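Local coordinates for protein spectinomycin phosphotransferase (Legionella pneumophila, PDB 3I1A) that transfers a phosphate group, presumably from a bound nucleotide, to the antibiotic spectinomycin and so serves as an antibiotic resistance factor, at residues Gln7-Ile12 against His24-Ile29; Asn36-Gln41 against Leu53-His58; Glu60-Ile65 against Asp230-Met235. All blocks are in the same frame, centred on the assembly; numbering follows the deposited sequence. Where two conformers were deposited one is given.

Contact 1: residues Gln7-Ile12 against His24-Ile29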
loop_
_atom_site.group_PDB
_atom_site.type_symbol
_atom_site.label_atom_id
_atom_site.label_comp_id
_atom_site.label_asym_id
_atom_site.label_seq_id
_atom_site.Cartn_x
_atom_site.Cartn_y
_atom_site.Cartn_z
ATOM N N GLN A 7 23.865 -17.123 -5.627
ATOM C CA GLN A 7 24.934 -16.239 -5.181
ATOM C C GLN A 7 24.826 -15.056 -6.155
ATOM O O GLN A 7 24.580 -15.254 -7.342
ATOM C CB GLN A 7 26.293 -16.929 -5.320
ATOM C CG GLN A 7 27.375 -16.335 -4.437
ATOM C CD GLN A 7 27.737 -14.930 -4.828
ATOM O OE1 GLN A 7 27.645 -13.998 -4.020
ATOM N NE2 GLN A 7 28.162 -14.762 -6.069
ATOM N N ALA A 8 25.017 -13.838 -5.659
ATOM C CA ALA A 8 24.872 -12.647 -6.500
ATOM C C ALA A 8 25.508 -12.715 -7.891
ATOM O O ALA A 8 24.931 -12.239 -8.874
ATOM C CB ALA A 8 25.393 -11.420 -5.749
ATOM N N GLN A 9 26.696 -13.298 -7.980
ATOM C CA GLN A 9 27.381 -13.400 -9.259
ATOM C C GLN A 9 26.690 -14.331 -10.249
ATOM O O GLN A 9 26.958 -14.290 -11.446
ATOM C CB GLN A 9 28.837 -13.806 -9.028
ATOM C CG GLN A 9 29.548 -12.829 -8.106
ATOM C CD GLN A 9 29.325 -11.384 -8.521
ATOM O OE1 GLN A 9 29.489 -10.464 -7.723
ATOM N NE2 GLN A 9 28.952 -11.179 -9.779
ATOM N N GLN A 10 25.783 -15.167 -9.756
ATOM C CA GLN A 10 25.036 -16.051 -10.641
ATOM C C GLN A 10 24.049 -15.197 -11.435
ATOM O O GLN A 10 23.531 -15.630 -12.452
ATOM C CB GLN A 10 24.295 -17.129 -9.843
ATOM C CG GLN A 10 25.163 -18.343 -9.567
ATOM C CD GLN A 10 24.463 -19.404 -8.750
ATOM O OE1 GLN A 10 24.342 -19.278 -7.525
ATOM N NE2 GLN A 10 24.007 -20.460 -9.415
ATOM N N LEU A 11 23.794 -13.981 -10.957
ATOM C CA LEU A 11 22.882 -13.078 -11.663
ATOM C C LEU A 11 23.462 -12.611 -12.964
ATOM O O LEU A 11 22.724 -12.251 -13.888
ATOM C CB LEU A 11 22.550 -11.835 -10.827
ATOM C CG LEU A 11 21.327 -11.930 -9.924
ATOM C CD1 LEU A 11 21.191 -10.615 -9.203
ATOM C CD2 LEU A 11 20.053 -12.211 -10.735
ATOM N N ILE A 12 24.785 -12.575 -13.041
ATOM C CA ILE A 12 25.406 -12.137 -14.267
ATOM C C ILE A 12 24.961 -13.081 -15.355
ATOM O O ILE A 12 24.432 -12.636 -16.370
ATOM C CB ILE A 12 26.939 -12.120 -14.183
ATOM C CG1 ILE A 12 27.384 -11.077 -13.153
ATOM C CG2 ILE A 12 27.530 -11.796 -15.554
ATOM C CD1 ILE A 12 28.880 -11.047 -12.930
ATOM N N HIS A 24 28.149 -6.090 -14.921
ATOM C CA HIS A 24 29.548 -6.224 -14.545
ATOM C C HIS A 24 29.702 -6.321 -13.039
ATOM O O HIS A 24 30.760 -6.675 -12.543
ATOM C CB HIS A 24 30.353 -5.034 -15.097
ATOM C CG HIS A 24 29.817 -3.693 -14.694
ATOM N ND1 HIS A 24 29.820 -3.247 -13.388
ATOM C CD2 HIS A 24 29.253 -2.701 -15.427
ATOM C CE1 HIS A 24 29.280 -2.041 -13.334
ATOM N NE2 HIS A 24 28.928 -1.686 -14.558
ATOM N N THR A 25 28.634 -6.028 -12.311
ATOM C CA THR A 25 28.690 -6.100 -10.861
ATOM C C THR A 25 27.291 -6.256 -10.271
ATOM O O THR A 25 26.363 -5.539 -10.644
ATOM C CB THR A 25 29.376 -4.835 -10.272
ATOM O OG1 THR A 25 29.714 -5.064 -8.898
ATOM C CG2 THR A 25 28.461 -3.631 -10.376
ATOM N N ALA A 26 27.153 -7.206 -9.352
ATOM C CA ALA A 26 25.876 -7.476 -8.698
ATOM C C ALA A 26 26.104 -7.607 -7.197
ATOM O O ALA A 26 27.057 -8.238 -6.756
ATOM C CB ALA A 26 25.256 -8.751 -9.248
ATOM N N GLN A 27 25.214 -7.020 -6.411
ATOM C CA GLN A 27 25.368 -7.052 -4.971
ATOM C C GLN A 27 24.031 -7.224 -4.252
ATOM O O GLN A 27 23.037 -6.592 -4.612
ATOM C CB GLN A 27 26.052 -5.752 -4.534
ATOM C CG GLN A 27 26.335 -5.633 -3.061
ATOM C CD GLN A 27 27.047 -4.335 -2.729
ATOM O OE1 GLN A 27 28.114 -4.040 -3.277
ATOM N NE2 GLN A 27 26.464 -3.554 -1.825
ATOM N N PHE A 28 24.010 -8.086 -3.240
ATOM C CA PHE A 28 22.787 -8.319 -2.472
ATOM C C PHE A 28 22.449 -7.064 -1.687
ATOM O O PHE A 28 23.342 -6.436 -1.125
ATOM C CB PHE A 28 22.980 -9.483 -1.500
ATOM C CG PHE A 28 21.807 -9.718 -0.581
ATOM C CD1 PHE A 28 20.532 -9.938 -1.093
ATOM C CD2 PHE A 28 21.985 -9.741 0.804
ATOM C CE1 PHE A 28 19.444 -10.180 -0.245
ATOM C CE2 PHE A 28 20.906 -9.983 1.662
ATOM C CZ PHE A 28 19.629 -10.204 1.128
ATOM N N ILE A 29 21.166 -6.704 -1.657
ATOM C CA ILE A 29 20.694 -5.525 -0.931
ATOM C C ILE A 29 20.052 -5.989 0.374
ATOM O O ILE A 29 18.968 -6.570 0.364
ATOM C CB ILE A 29 19.623 -4.749 -1.730
ATOM C CG1 ILE A 29 20.200 -4.267 -3.060
ATOM C CG2 ILE A 29 19.114 -3.571 -0.908
ATOM C CD1 ILE A 29 19.193 -3.562 -3.922
HETATM O O HOH W 1 29.856 -7.592 -8.490
#
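Ala8 and Ala26 face each other with their methyl groups offset, each lying near the other residue's carbonyl oxygen. Ala26 CB comes to 3.5 Å from Ala8 O, and Ala8 CB to 3.7 Å from Ala26 O, so small side chains let the start of helix 10-19 settle close on strand 25-29. Leu11 CB adds a looser touch on Ala26 CB at 4.4 Å. This is the close-packed side: Ala8 and Leu11 are buried and continue onto Tyr40 of the next strand. Ala8 O, although pressed by a methyl, is satisfied by Leu11 N at 2.9 Å.

The other side is polar and more open. There Gln9, its chain bent about CB-CG so that CD folds back (chi2 -48°), offers OE1 to a water that donates to it at 3.0 Å; the same water accepts from Ala26 N at 2.9 Å and bonds Thr25 OG1. Gln9 and Thr25 each have a second deposited conformer, so those two links are provisional.

Thr25, Gln27 and Ile29 bond through their backbones to strand 38-43, which leaves Ala26 N turned to the outer edge of the sheet. The direct join rests on methyl groups packed against each other and against carbonyl oxygens, while the hydrogen-bonded link between helix start and edge strand runs through water.

Contact 2: residues Asn36-Gln41 against Leu53-His58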
loop_
_atom_site.group_PDB
_atom_site.type_symbol
_atom_site.label_atom_id
_atom_site.label_comp_id
_atom_site.label_asym_id
_atom_site.label_seq_id
_atom_site.Cartn_x
_atom_site.Cartn_y
_atom_site.Cartn_z
ATOM N N ASN A 36 9.003 -13.257 1.433
ATOM C CA ASN A 36 9.621 -14.100 0.421
ATOM C C ASN A 36 10.156 -13.247 -0.722
ATOM O O ASN A 36 9.503 -13.100 -1.755
ATOM C CB ASN A 36 8.616 -15.124 -0.121
ATOM C CG ASN A 36 9.156 -15.892 -1.317
ATOM O OD1 ASN A 36 10.368 -15.944 -1.542
ATOM N ND2 ASN A 36 8.258 -16.506 -2.085
ATOM N N ALA A 37 11.342 -12.672 -0.530
ATOM C CA ALA A 37 11.950 -11.848 -1.567
ATOM C C ALA A 37 13.385 -11.473 -1.234
ATOM O O ALA A 37 13.728 -11.219 -0.078
ATOM C CB ALA A 37 11.130 -10.598 -1.788
ATOM N N PHE A 38 14.219 -11.452 -2.264
ATOM C CA PHE A 38 15.617 -11.096 -2.117
ATOM C C PHE A 38 15.913 -10.055 -3.190
ATOM O O PHE A 38 15.675 -10.293 -4.378
ATOM C CB PHE A 38 16.487 -12.341 -2.293
ATOM C CG PHE A 38 16.083 -13.481 -1.406
ATOM C CD1 PHE A 38 15.016 -14.298 -1.752
ATOM C CD2 PHE A 38 16.748 -13.714 -0.201
ATOM C CE1 PHE A 38 14.614 -15.332 -0.919
ATOM C CE2 PHE A 38 16.354 -14.746 0.641
ATOM C CZ PHE A 38 15.284 -15.555 0.281
ATOM N N ALA A 39 16.405 -8.893 -2.768
ATOM C CA ALA A 39 16.697 -7.809 -3.701
ATOM C C ALA A 39 18.188 -7.674 -3.942
ATOM O O ALA A 39 19.008 -7.898 -3.039
ATOM C CB ALA A 39 16.116 -6.491 -3.175
ATOM N N TYR A 40 18.531 -7.308 -5.174
ATOM C CA TYR A 40 19.917 -7.155 -5.576
ATOM C C TYR A 40 20.074 -5.945 -6.469
ATOM O O TYR A 40 19.128 -5.562 -7.170
ATOM C CB TYR A 40 20.378 -8.371 -6.399
ATOM C CG TYR A 40 20.331 -9.721 -5.723
ATOM C CD1 TYR A 40 19.137 -10.431 -5.615
ATOM C CD2 TYR A 40 21.497 -10.288 -5.191
ATOM C CE1 TYR A 40 19.098 -11.676 -4.991
ATOM C CE2 TYR A 40 21.473 -11.523 -4.568
ATOM C CZ TYR A 40 20.269 -12.212 -4.468
ATOM O OH TYR A 40 20.240 -13.421 -3.828
ATOM N N GLN A 41 21.267 -5.349 -6.451
ATOM C CA GLN A 41 21.567 -4.232 -7.343
ATOM C C GLN A 41 22.540 -4.805 -8.363
ATOM O O GLN A 41 23.604 -5.319 -7.996
ATOM C CB GLN A 41 22.241 -3.059 -6.618
ATOM C CG GLN A 41 22.630 -1.922 -7.589
ATOM C CD GLN A 41 23.456 -0.823 -6.933
ATOM O OE1 GLN A 41 23.038 -0.230 -5.941
ATOM N NE2 GLN A 41 24.635 -0.545 -7.494
ATOM N N LEU A 53 14.168 -11.584 -6.505
ATOM C CA LEU A 53 14.000 -13.015 -6.665
ATOM C C LEU A 53 12.955 -13.465 -5.643
ATOM O O LEU A 53 13.009 -13.075 -4.476
ATOM C CB LEU A 53 15.316 -13.757 -6.395
ATOM C CG LEU A 53 16.558 -13.291 -7.139
ATOM C CD1 LEU A 53 17.771 -14.180 -6.766
ATOM C CD2 LEU A 53 16.289 -13.343 -8.620
ATOM N N LYS A 54 12.010 -14.268 -6.095
ATOM C CA LYS A 54 10.969 -14.811 -5.230
ATOM C C LYS A 54 10.856 -16.311 -5.466
ATOM O O LYS A 54 10.771 -16.767 -6.596
ATOM C CB LYS A 54 9.617 -14.172 -5.535
ATOM C CG LYS A 54 9.558 -12.677 -5.272
ATOM C CD LYS A 54 8.136 -12.155 -5.438
ATOM C CE LYS A 54 7.209 -12.769 -4.395
ATOM N NZ LYS A 54 5.809 -12.271 -4.516
ATOM N N TYR A 55 10.833 -17.074 -4.386
ATOM C CA TYR A 55 10.709 -18.509 -4.486
ATOM C C TYR A 55 9.346 -18.909 -5.024
ATOM O O TYR A 55 8.375 -18.182 -4.848
ATOM C CB TYR A 55 10.902 -19.111 -3.103
ATOM C CG TYR A 55 12.343 -19.360 -2.762
ATOM C CD1 TYR A 55 13.065 -20.337 -3.439
ATOM C CD2 TYR A 55 12.978 -18.652 -1.745
ATOM C CE1 TYR A 55 14.373 -20.616 -3.111
ATOM C CE2 TYR A 55 14.303 -18.927 -1.406
ATOM C CZ TYR A 55 14.989 -19.918 -2.096
ATOM O OH TYR A 55 16.278 -20.257 -1.759
ATOM N N GLY A 56 9.274 -20.056 -5.693
ATOM C CA GLY A 56 7.999 -20.531 -6.196
ATOM C C GLY A 56 7.685 -20.399 -7.672
ATOM O O GLY A 56 8.322 -19.632 -8.405
ATOM N N TYR A 57 6.696 -21.170 -8.110
ATOM C CA TYR A 57 6.268 -21.145 -9.493
ATOM C C TYR A 57 4.768 -20.842 -9.611
ATOM O O TYR A 57 4.173 -21.010 -10.667
ATOM C CB TYR A 57 6.640 -22.462 -10.193
ATOM C CG TYR A 57 6.283 -23.713 -9.432
ATOM C CD1 TYR A 57 5.029 -24.294 -9.558
ATOM C CD2 TYR A 57 7.201 -24.309 -8.571
ATOM C CE1 TYR A 57 4.692 -25.449 -8.840
ATOM C CE2 TYR A 57 6.879 -25.459 -7.846
ATOM C CZ TYR A 57 5.621 -26.022 -7.986
ATOM O OH TYR A 57 5.298 -27.154 -7.263
ATOM N N HIS A 58 4.160 -20.404 -8.514
ATOM C CA HIS A 58 2.743 -20.060 -8.538
ATOM C C HIS A 58 2.583 -18.609 -9.022
ATOM O O HIS A 58 3.515 -17.810 -8.942
ATOM C CB HIS A 58 2.132 -20.244 -7.146
ATOM C CG HIS A 58 2.205 -21.654 -6.642
ATOM N ND1 HIS A 58 1.837 -22.009 -5.361
ATOM C CD2 HIS A 58 2.621 -22.795 -7.243
ATOM C CE1 HIS A 58 2.026 -23.307 -5.194
ATOM N NE2 HIS A 58 2.501 -23.807 -6.320
#
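Leu53 O is gripped from two neighbouring residues of the facing strand: Phe38 N donates to it at 3.0 Å, and Ala37 CA sends a CA-H...O contact to it at 3.3 Å. The edge of the Phe38 ring also lies close to this oxygen. The return bond, Leu53 N to Phe38 O at 2.9 Å, makes Phe38 and Leu53 an antiparallel hydrogen-bonded pair, with both side chains on one face of the sheet.

Beyond this pair the ladder is carried on by a side chain. Asn36 CG stands anti to the backbone N (chi1 172°), and the amide pairs with both backbone polar groups of Tyr55, much as the N-H and C=O of a residue do in an antiparallel hydrogen-bonded pair: Tyr55 N donates in plane to a lone pair of Asn36 OD1 at 3.1 Å, while Asn36 ND2 donates to Tyr55 O at 3.2 Å. Two bonds to one residue fix the rotation of the amide.

Two aromatic contacts flank the pair. Tyr40 crosses Leu53 at about a right angle, its CE1 only 3.3 Å from Leu53 CD1, a tight carbon-carbon approach. Phe38 CE1 meets Tyr55 CE2 at 3.6 Å with the ring planes 85° apart, an oblique meeting. Elsewhere Lys54 lays its chain against Asn36 O: CG lies near it, and the bend at chi3 (64°) brings CE back to the same oxygen; its NZ forms a salt bridge with Glu60.

These strands form the hairpin 38-43/48-55 of the five-stranded sheet of the kinase-like N-terminal lobe. Lys54 lies two residues beyond Lys52, which contacts ADP in the nucleotide-bound protein; none is bound here. Strand 25-29 flanks the hairpin through Ala39 and Gln41, strand 95-101 flanks it through Lys54 bonded to Lys96, and helix 61-71 follows.

Contact 3: residues Glu60-Ile65 against Asp230-Met235. With MES (2-(N-morpholino)-ethanesulfonic acid), chain C.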
loop_
_atom_site.group_PDB
_atom_site.type_symbol
_atom_site.label_atom_id
_atom_site.label_comp_id
_atom_site.label_asym_id
_atom_site.label_seq_id
_atom_site.Cartn_x
_atom_site.Cartn_y
_atom_site.Cartn_z
ATOM N N GLU A 60 1.922 -14.880 -9.063
ATOM C CA GLU A 60 1.946 -13.796 -8.087
ATOM C C GLU A 60 0.886 -12.799 -8.554
ATOM O O GLU A 60 0.912 -12.369 -9.699
ATOM C CB GLU A 60 3.318 -13.112 -8.079
ATOM C CG GLU A 60 4.468 -13.959 -7.543
ATOM C CD GLU A 60 4.242 -14.383 -6.117
ATOM O OE1 GLU A 60 3.807 -13.529 -5.318
ATOM O OE2 GLU A 60 4.502 -15.565 -5.787
ATOM N N ILE A 61 -0.038 -12.424 -7.681
ATOM C CA ILE A 61 -1.072 -11.490 -8.117
ATOM C C ILE A 61 -0.445 -10.183 -8.619
ATOM O O ILE A 61 -0.933 -9.601 -9.587
ATOM C CB ILE A 61 -2.116 -11.228 -6.991
ATOM C CG1 ILE A 61 -3.278 -10.401 -7.548
ATOM C CG2 ILE A 61 -1.463 -10.527 -5.809
ATOM C CD1 ILE A 61 -4.017 -11.066 -8.666
ATOM N N ASN A 62 0.635 -9.734 -7.980
ATOM C CA ASN A 62 1.299 -8.507 -8.413
ATOM C C ASN A 62 1.647 -8.570 -9.896
ATOM O O ASN A 62 1.352 -7.643 -10.640
ATOM C CB ASN A 62 2.572 -8.261 -7.598
ATOM C CG ASN A 62 3.511 -7.253 -8.251
ATOM O OD1 ASN A 62 4.490 -7.634 -8.898
ATOM N ND2 ASN A 62 3.215 -5.966 -8.087
ATOM N N LEU A 63 2.250 -9.670 -10.329
ATOM C CA LEU A 63 2.655 -9.786 -11.724
ATOM C C LEU A 63 1.472 -9.877 -12.671
ATOM O O LEU A 63 1.512 -9.341 -13.770
ATOM C CB LEU A 63 3.605 -10.981 -11.901
ATOM C CG LEU A 63 4.906 -10.802 -11.094
ATOM C CD1 LEU A 63 5.694 -12.103 -11.083
ATOM C CD2 LEU A 63 5.737 -9.682 -11.693
ATOM N N SER A 64 0.416 -10.558 -12.245
ATOM C CA SER A 64 -0.779 -10.681 -13.078
ATOM C C SER A 64 -1.416 -9.313 -13.298
ATOM O O SER A 64 -1.802 -8.963 -14.410
ATOM C CB SER A 64 -1.802 -11.596 -12.410
ATOM O OG SER A 64 -2.976 -11.694 -13.201
ATOM N N ILE A 65 -1.526 -8.537 -12.226
ATOM C CA ILE A 65 -2.136 -7.219 -12.336
ATOM C C ILE A 65 -1.252 -6.225 -13.078
ATOM O O ILE A 65 -1.763 -5.437 -13.855
ATOM C CB ILE A 65 -2.521 -6.690 -10.945
ATOM C CG1 ILE A 65 -3.631 -7.581 -10.382
ATOM C CG2 ILE A 65 -3.007 -5.243 -11.027
ATOM C CD1 ILE A 65 -4.854 -7.696 -11.301
ATOM N N ASP A 230 3.758 -0.162 -5.355
ATOM C CA ASP A 230 3.300 -1.177 -4.408
ATOM C C ASP A 230 2.011 -1.844 -4.845
ATOM O O ASP A 230 0.942 -1.614 -4.281
ATOM C CB ASP A 230 3.114 -0.622 -3.008
ATOM C CG ASP A 230 2.796 -1.728 -1.995
ATOM O OD1 ASP A 230 2.543 -2.880 -2.416
ATOM O OD2 ASP A 230 2.783 -1.444 -0.789
ATOM N N TRP A 231 2.136 -2.701 -5.840
ATOM C CA TRP A 231 1.012 -3.429 -6.394
ATOM C C TRP A 231 0.980 -4.851 -5.857
ATOM O O TRP A 231 0.509 -5.769 -6.532
ATOM C CB TRP A 231 1.131 -3.427 -7.921
ATOM C CG TRP A 231 0.769 -2.106 -8.491
ATOM C CD1 TRP A 231 1.613 -1.083 -8.870
ATOM C CD2 TRP A 231 -0.558 -1.620 -8.668
ATOM N NE1 TRP A 231 0.869 0.007 -9.267
ATOM C CE2 TRP A 231 -0.464 -0.300 -9.150
ATOM C CE3 TRP A 231 -1.826 -2.178 -8.457
ATOM C CZ2 TRP A 231 -1.591 0.469 -9.424
ATOM C CZ3 TRP A 231 -2.943 -1.412 -8.725
ATOM C CH2 TRP A 231 -2.820 -0.104 -9.206
ATOM N N ASP A 232 1.458 -5.025 -4.622
ATOM C CA ASP A 232 1.511 -6.360 -4.005
ATOM C C ASP A 232 0.170 -6.922 -3.560
ATOM O O ASP A 232 -0.032 -8.123 -3.584
ATOM C CB ASP A 232 2.466 -6.371 -2.802
ATOM C CG ASP A 232 3.921 -6.340 -3.215
ATOM O OD1 ASP A 232 4.201 -6.699 -4.380
ATOM O OD2 ASP A 232 4.783 -5.969 -2.381
ATOM N N GLU A 233 -0.752 -6.062 -3.159
ATOM C CA GLU A 233 -2.040 -6.562 -2.704
ATOM C C GLU A 233 -3.252 -5.802 -3.242
ATOM O O GLU A 233 -3.998 -5.214 -2.465
ATOM C CB GLU A 233 -2.063 -6.545 -1.172
ATOM C CG GLU A 233 -0.960 -7.360 -0.533
ATOM C CD GLU A 233 -1.420 -8.751 -0.151
ATOM O OE1 GLU A 233 -1.864 -9.500 -1.054
ATOM O OE2 GLU A 233 -1.343 -9.092 1.053
ATOM N N PRO A 234 -3.445 -5.786 -4.570
ATOM C CA PRO A 234 -4.599 -5.081 -5.145
ATOM C C PRO A 234 -5.848 -5.877 -4.755
ATOM O O PRO A 234 -5.730 -6.934 -4.142
ATOM C CB PRO A 234 -4.319 -5.117 -6.647
ATOM C CG PRO A 234 -3.572 -6.421 -6.829
ATOM C CD PRO A 234 -2.639 -6.432 -5.619
ATOM N N MET A 235 -7.030 -5.404 -5.136
ATOM C CA MET A 235 -8.270 -6.102 -4.762
ATOM C C MET A 235 -9.464 -5.602 -5.579
ATOM O O MET A 235 -9.336 -4.646 -6.346
ATOM C CB MET A 235 -8.577 -5.857 -3.279
ATOM C CG MET A 235 -9.072 -4.438 -2.965
ATOM S SD MET A 235 -9.352 -4.076 -1.205
ATOM C CE MET A 235 -10.591 -5.321 -0.784
HETATM O O1 MES C . 11.947 -0.224 -7.729
HETATM C C2 MES C . 11.149 0.825 -8.281
HETATM C C3 MES C . 9.696 0.647 -7.791
HETATM N N4 MES C . 9.183 -0.711 -8.300
HETATM C C5 MES C . 10.076 -1.819 -7.769
HETATM C C6 MES C . 11.518 -1.534 -8.214
HETATM C C7 MES C . 7.742 -0.962 -7.883
HETATM C C8 MES C . 7.136 -2.167 -8.595
HETATM S S MES C . 5.442 -2.374 -8.114
HETATM O O1S MES C . 5.369 -2.552 -6.672
HETATM O O2S MES C . 4.934 -3.548 -8.838
HETATM O O3S MES C . 4.803 -1.156 -8.548
#
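Asn62 CG swings anti to its backbone N (chi1 163°), and chi2 of -100° turns the amide so that ND2 reaches both Trp231 O and the MES sulfonate. The site lies in the cleft of a kinase-like fold, where the first turn of helix 61-71, following its N-cap residue Glu60, meets the loop that carries Asp230, a magnesium ligand when the metal is bound. That loop is shaped by an Asx turn, Asp232 N donating to Asp230 OD1 at 3.3 Å.

Asn62 ND2 donates to Trp231 O at 3.1 Å. Trp231 O lies within 4° of the Asn62 amide plane, yet ND2 sits above the Trp231 carbonyl plane. ND2 also donates to MES O2S at 3.1 Å, so the amide bridges loop and buffer molecule.

Below this polar tip the contact is apolar. Ile65 and Pro234 lie alongside each other, pointing opposite ways, with Ile65 CG1 3.7 Å from Pro234 CG; Ile61 CG1 touches the same carbon at 4.1 Å. Ile65 CG2 reaches Trp231 CE3 at 4.2 Å.

MES is a buffer molecule, presumably carried over from crystallisation. Its O1S takes weak bonds from Asp230 N and Trp231 N, while its O3S lies in the plane of the indole, at the ring edge, 3.2 Å from Trp231 CD1.

From the N terminus, contact 1 closes the short loop that holds helix 10-19 and brings the helix start back onto edge strand 25-29. The chain then turns into the hairpin whose open end, away from its turn, contact 2 joins, with Asn36-Gln41 against Leu53-His58. Contact 3 closes a much longer loop, its nearest ends 165 residues apart, tying helix 61-71 of the N-terminal lobe to the metal-site loop of the C-terminal lobe. The three follow in series and none lies within another. Contacts 1 and 2 share a sheet, Ile29 N lying 2.8 Å from Ala39 O, and contacts 2 and 3 meet through Lys54 and Glu60, where strand 48-55 leads on to helix 61-71. Contacts 1 and 3 stay about 14 Å apart at their nearest atoms.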